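Local coordinates for protein ceramide very long chain fatty acid hydroxylase SCS7 (PDB 4ZR1) that hydroxylates the very long chain fatty acid of ceramides, postulated at C-2, using dioxygen, electrons from cytochrome b5 and probably a catalytic dimetal centre, at residues L38-Y44 and R82-K86; G87-L91 and L180-R186. One frame throughout, in Å; residues are numbered along the deposited sequence.

Contact 1 of 2, residues L38-Y44 and R82-K86; sequences LSIATDY and RHYGK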
# COMPACT_ATOMS: atom_id res chain seq x y z
N LEU A 38 2.49 -5.36 17.69
CA LEU A 38 2.27 -5.40 16.25
C LEU A 38 3.22 -6.36 15.53
O LEU A 38 3.14 -6.51 14.31
CB LEU A 38 2.40 -4.00 15.65
CG LEU A 38 1.31 -3.03 16.10
CD1 LEU A 38 1.38 -1.75 15.29
CD2 LEU A 38 -0.06 -3.68 15.97
N SER A 39 4.10 -7.01 16.29
CA SER A 39 4.99 -8.03 15.73
C SER A 39 4.78 -9.38 16.41
O SER A 39 5.57 -10.31 16.23
CB SER A 39 6.46 -7.61 15.87
OG SER A 39 6.77 -6.56 14.96
N ILE A 40 3.69 -9.49 17.18
CA ILE A 40 3.31 -10.76 17.79
C ILE A 40 2.83 -11.75 16.74
O ILE A 40 1.81 -11.53 16.07
CB ILE A 40 2.21 -10.58 18.83
CG1 ILE A 40 2.69 -9.67 19.96
CG2 ILE A 40 1.78 -11.94 19.36
CD1 ILE A 40 1.67 -9.48 21.05
N ALA A 41 3.56 -12.85 16.60
CA ALA A 41 3.25 -13.85 15.58
C ALA A 41 1.87 -14.45 15.79
O ALA A 41 1.49 -14.80 16.90
CB ALA A 41 4.31 -14.95 15.57
N THR A 42 1.10 -14.54 14.71
CA THR A 42 -0.20 -15.19 14.74
C THR A 42 -0.02 -16.69 14.90
O THR A 42 0.88 -17.27 14.30
CB THR A 42 -0.99 -14.88 13.43
OG1 THR A 42 -1.42 -13.51 13.45
CG2 THR A 42 -2.20 -15.79 13.28
N ASP A 43 -0.85 -17.31 15.75
CA ASP A 43 -1.00 -18.76 15.79
C ASP A 43 -1.74 -19.21 14.52
O ASP A 43 -2.91 -18.89 14.36
CB ASP A 43 -1.77 -19.19 17.04
CG ASP A 43 -1.80 -20.70 17.25
OD1 ASP A 43 -1.57 -21.47 16.29
OD2 ASP A 43 -2.07 -21.13 18.38
N TYR A 44 -1.07 -19.94 13.64
CA TYR A 44 -1.65 -20.24 12.33
C TYR A 44 -2.90 -21.13 12.46
O TYR A 44 -3.98 -20.75 11.99
CB TYR A 44 -0.64 -20.92 11.39
CG TYR A 44 0.69 -20.20 11.25
CD1 TYR A 44 0.83 -18.86 11.62
CD2 TYR A 44 1.81 -20.87 10.74
CE1 TYR A 44 2.04 -18.21 11.50
CE2 TYR A 44 3.03 -20.22 10.62
CZ TYR A 44 3.14 -18.90 11.00
OH TYR A 44 4.34 -18.25 10.88
N ARG A 82 -2.88 -9.92 10.32
CA ARG A 82 -2.20 -11.00 11.02
C ARG A 82 -0.71 -10.70 10.98
O ARG A 82 -0.28 -9.69 10.43
CB ARG A 82 -2.51 -12.36 10.39
CG ARG A 82 -3.78 -12.40 9.56
CD ARG A 82 -5.05 -12.48 10.40
NE ARG A 82 -6.24 -12.37 9.56
CZ ARG A 82 -7.32 -13.12 9.71
NH1 ARG A 82 -8.36 -12.97 8.91
NH2 ARG A 82 -7.36 -14.03 10.68
N HIS A 83 0.09 -11.58 11.58
CA HIS A 83 1.54 -11.46 11.52
C HIS A 83 2.17 -12.85 11.38
O HIS A 83 1.89 -13.74 12.19
CB HIS A 83 2.07 -10.74 12.77
CG HIS A 83 3.53 -10.39 12.68
ND1 HIS A 83 4.03 -9.51 11.74
CD2 HIS A 83 4.59 -10.80 13.41
CE1 HIS A 83 5.33 -9.40 11.89
NE2 HIS A 83 5.70 -10.17 12.90
N TYR A 84 3.00 -13.03 10.36
CA TYR A 84 3.65 -14.32 10.13
C TYR A 84 4.78 -14.61 11.11
O TYR A 84 5.18 -15.75 11.29
CB TYR A 84 4.19 -14.39 8.70
CG TYR A 84 4.62 -15.77 8.27
CD1 TYR A 84 3.67 -16.75 7.98
CD2 TYR A 84 5.96 -16.09 8.12
CE1 TYR A 84 4.05 -18.02 7.58
CE2 TYR A 84 6.34 -17.36 7.72
CZ TYR A 84 5.39 -18.32 7.45
OH TYR A 84 5.76 -19.58 7.05
N GLY A 85 5.30 -13.56 11.74
CA GLY A 85 6.45 -13.68 12.60
C GLY A 85 7.66 -13.03 11.96
O GLY A 85 7.52 -12.10 11.17
N LYS A 86 8.85 -13.52 12.29
CA LYS A 86 10.06 -12.84 11.86
C LYS A 86 10.30 -13.03 10.37
O LYS A 86 11.05 -12.26 9.75
CB LYS A 86 11.26 -13.33 12.68
CG LYS A 86 11.41 -12.59 14.01
CD LYS A 86 12.60 -13.07 14.80
CE LYS A 86 12.99 -12.08 15.89
NZ LYS A 86 13.49 -12.77 17.11
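A loop that ends in the first residue of helix 44-51 meets a second loop, their end-to-end directions at right angles, and three hydrogen bonds join them. Thr42 supplies both a donor and an acceptor. Its backbone N donates to His83 O (2.8 Å), and its OG1 accepts from His83 N (3.1 Å), so both backbone polar groups of His83 are satisfied by one residue. Tyr44 OH donates to Tyr84 O at 2.7 Å. The Tyr44 and Tyr84 rings lie nearly parallel, at 13°, but are slid apart with centroids 5.1 Å apart. They barely overlap; Tyr44 OH lies over one face of the Tyr84 ring. The His83 ring gains a CH-pi contact from Ser39 CA, 3.8 Å from its centroid. Ala41 CB reaches Gly85 CA at 3.9 Å. The Arg82 guanidinium instead forms a salt bridge with Asp47 of helix 44-51. Asp43 is the N-cap residue of that helix. The arrangement is an irregular loop-loop junction in the region inferred to be cytoplasmic, tying the lead-in of helix 44-51 to the loop after helix 71-78.

Contact 2 of 2, residues G87-L91 and L180-R186; sequences GSAPL and LPMDKYR. With BOG (octyl beta-D-glucopyranoside), chain E.
This buried polar contact contains an Asx turn just after helix 164-179, which carries the zinc ligands His174, His177 and His178. Neither segment is helix or strand. Residues 87-91 run extended up to Pro90, and Leu91 turns to phi/psi -97/-41°. Residues 180-186 form two consecutive type I beta turns, Leu180 to Asp183 and Asp183 to Arg186, closed by Asp183 N to Leu180 O (3.0 Å) and Arg186 N to Asp183 O (2.9 Å). The closest CA pair is Ser88 and Asp183, 6.0 Å apart. Asp183 has chi1 t. Its OD1 accepts from Tyr185 N (3.0 Å), making the Asx turn, and from Ser88 OG (2.8 Å; Ser88 chi1 m). Its OD2 forms a salt bridge with Arg186 NH1 (2.8 Å). Arg186, with chi1 m, chi2 p and chi3 t, donates from NH1 (2.6 Å) and NH2 (2.9 Å) to Ala89 O. Leu91 CG and Ser88 CB cover opposite faces of its guanidinium. Arg186 NH2 also forms a salt bridge with Glu97. Arg186 O accepts from O2 of an octyl glucoside (2.9 Å). The contact joins the connection between helices 164-179 and 191-208 to the loop before helix 106-125, with Leu60 of helix 60-65 against Ala89 and Leu91.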
# COMPACT_ATOMS: atom_id res chain seq x y z
N GLY A 87 9.66 -14.03 9.78
CA GLY A 87 9.82 -14.31 8.36
C GLY A 87 8.70 -13.75 7.50
O GLY A 87 7.90 -12.93 7.95
N SER A 88 8.65 -14.20 6.25
CA SER A 88 7.63 -13.75 5.30
C SER A 88 6.76 -14.92 4.84
O SER A 88 7.28 -15.92 4.36
CB SER A 88 8.26 -13.07 4.09
OG SER A 88 8.92 -11.87 4.45
N ALA A 89 5.45 -14.78 4.98
CA ALA A 89 4.49 -15.81 4.55
C ALA A 89 4.65 -16.17 3.07
O ALA A 89 4.94 -15.31 2.24
CB ALA A 89 3.06 -15.36 4.81
N PRO A 90 4.47 -17.45 2.74
CA PRO A 90 4.62 -17.86 1.34
C PRO A 90 3.42 -17.45 0.49
O PRO A 90 2.27 -17.64 0.91
CB PRO A 90 4.72 -19.38 1.45
CG PRO A 90 3.92 -19.72 2.68
CD PRO A 90 4.16 -18.58 3.63
N LEU A 91 3.67 -16.88 -0.69
CA LEU A 91 2.58 -16.56 -1.61
C LEU A 91 2.44 -17.66 -2.65
O LEU A 91 1.32 -18.05 -3.00
CB LEU A 91 2.80 -15.20 -2.28
CG LEU A 91 2.81 -13.97 -1.36
CD1 LEU A 91 2.66 -12.68 -2.14
CD2 LEU A 91 1.75 -14.07 -0.31
N LEU A 180 -0.89 -8.39 6.06
CA LEU A 180 0.38 -8.52 6.79
C LEU A 180 1.26 -7.26 6.83
O LEU A 180 2.34 -7.23 6.24
CB LEU A 180 1.19 -9.68 6.22
CG LEU A 180 0.54 -11.07 6.33
CD1 LEU A 180 0.50 -11.73 4.97
CD2 LEU A 180 1.28 -11.92 7.33
N PRO A 181 0.82 -6.25 7.60
CA PRO A 181 1.42 -4.92 7.76
C PRO A 181 2.92 -4.92 8.08
O PRO A 181 3.68 -4.13 7.53
CB PRO A 181 0.64 -4.33 8.95
CG PRO A 181 -0.60 -5.12 9.03
CD PRO A 181 -0.26 -6.48 8.57
N MET A 182 3.34 -5.83 8.96
CA MET A 182 4.73 -5.88 9.40
C MET A 182 5.59 -6.88 8.63
O MET A 182 6.67 -7.23 9.09
CB MET A 182 4.80 -6.21 10.89
CG MET A 182 4.38 -5.05 11.74
SD MET A 182 5.39 -3.60 11.37
CE MET A 182 4.10 -2.36 11.33
N ASP A 183 5.13 -7.33 7.46
CA ASP A 183 6.00 -8.12 6.58
C ASP A 183 6.94 -7.19 5.82
O ASP A 183 6.55 -6.62 4.79
CB ASP A 183 5.19 -8.97 5.59
CG ASP A 183 6.07 -9.86 4.71
OD1 ASP A 183 7.29 -9.61 4.61
OD2 ASP A 183 5.54 -10.80 4.09
N LYS A 184 8.17 -7.07 6.30
CA LYS A 184 9.10 -6.07 5.78
C LYS A 184 9.45 -6.26 4.29
O LYS A 184 10.00 -5.37 3.66
CB LYS A 184 10.38 -6.04 6.62
CG LYS A 184 11.19 -7.32 6.61
CD LYS A 184 12.37 -7.25 7.58
CE LYS A 184 13.13 -8.57 7.64
NZ LYS A 184 14.28 -8.54 8.59
N TYR A 185 9.10 -7.40 3.72
CA TYR A 185 9.39 -7.60 2.30
C TYR A 185 8.16 -7.57 1.42
O TYR A 185 8.26 -7.82 0.22
CB TYR A 185 10.13 -8.91 2.09
CG TYR A 185 11.53 -8.93 2.67
CD1 TYR A 185 12.60 -8.37 1.98
CD2 TYR A 185 11.78 -9.52 3.89
CE1 TYR A 185 13.87 -8.40 2.51
CE2 TYR A 185 13.05 -9.55 4.42
CZ TYR A 185 14.09 -8.99 3.73
OH TYR A 185 15.35 -9.03 4.29
N ARG A 186 7.00 -7.24 1.98
CA ARG A 186 5.79 -7.11 1.19
C ARG A 186 5.11 -5.78 1.42
O ARG A 186 3.88 -5.70 1.45
CB ARG A 186 4.81 -8.24 1.52
CG ARG A 186 4.98 -9.49 0.67
CD ARG A 186 6.23 -10.24 1.05
NE ARG A 186 6.33 -11.50 0.33
CZ ARG A 186 5.93 -12.67 0.81
NH1 ARG A 186 5.43 -12.77 2.05
NH2 ARG A 186 6.05 -13.76 0.06
C1 BOG E . 2.44 -5.35 -3.01
O1 BOG E . 3.32 -6.45 -3.09
C2 BOG E . 2.54 -4.75 -1.63
O2 BOG E . 2.01 -5.68 -0.72
C3 BOG E . 1.69 -3.50 -1.54
O3 BOG E . 1.92 -2.78 -0.34
C4 BOG E . 1.91 -2.60 -2.71
O4 BOG E . 0.91 -1.60 -2.66
C5 BOG E . 1.75 -3.39 -3.98
O5 BOG E . 2.74 -4.40 -4.00
C6 BOG E . 1.88 -2.42 -5.14
O6 BOG E . 2.39 -3.02 -6.31
C1' BOG E . 2.77 -7.62 -3.66
C2' BOG E . 3.78 -8.74 -3.68
C3' BOG E . 3.43 -9.69 -4.82
C4' BOG E . 4.57 -9.85 -5.80
C5' BOG E . 4.04 -10.01 -7.21
C6' BOG E . 5.11 -10.59 -8.11
C7' BOG E . 4.64 -10.58 -9.54
C8' BOG E . 3.70 -11.74 -9.77

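Overall arrangement
Contacts 1 and 2 are neighbours, with centres 10 Å apart, on the same side of the chain's centre. Residues 82-86 run directly into 87-91, so one loop serves both. Met182 bridges them: its CG lies 3.2 Å from Leu38 O, and its CB lies 3.4 Å from His83 CE1. Tyr84 CD2 also packs on Ala89 N at 3.4 Å. Contact 1 is nearer the surface, and contact 2 is buried. Both lie near the dimetal site. The side chain of Leu38 is about 7 Å from those of the zinc ligands His236 and His255, and that of Arg186 is about 6 Å from that of His177. The side chains of Leu38 and Leu180 each lie about 10 Å from a bound zinc.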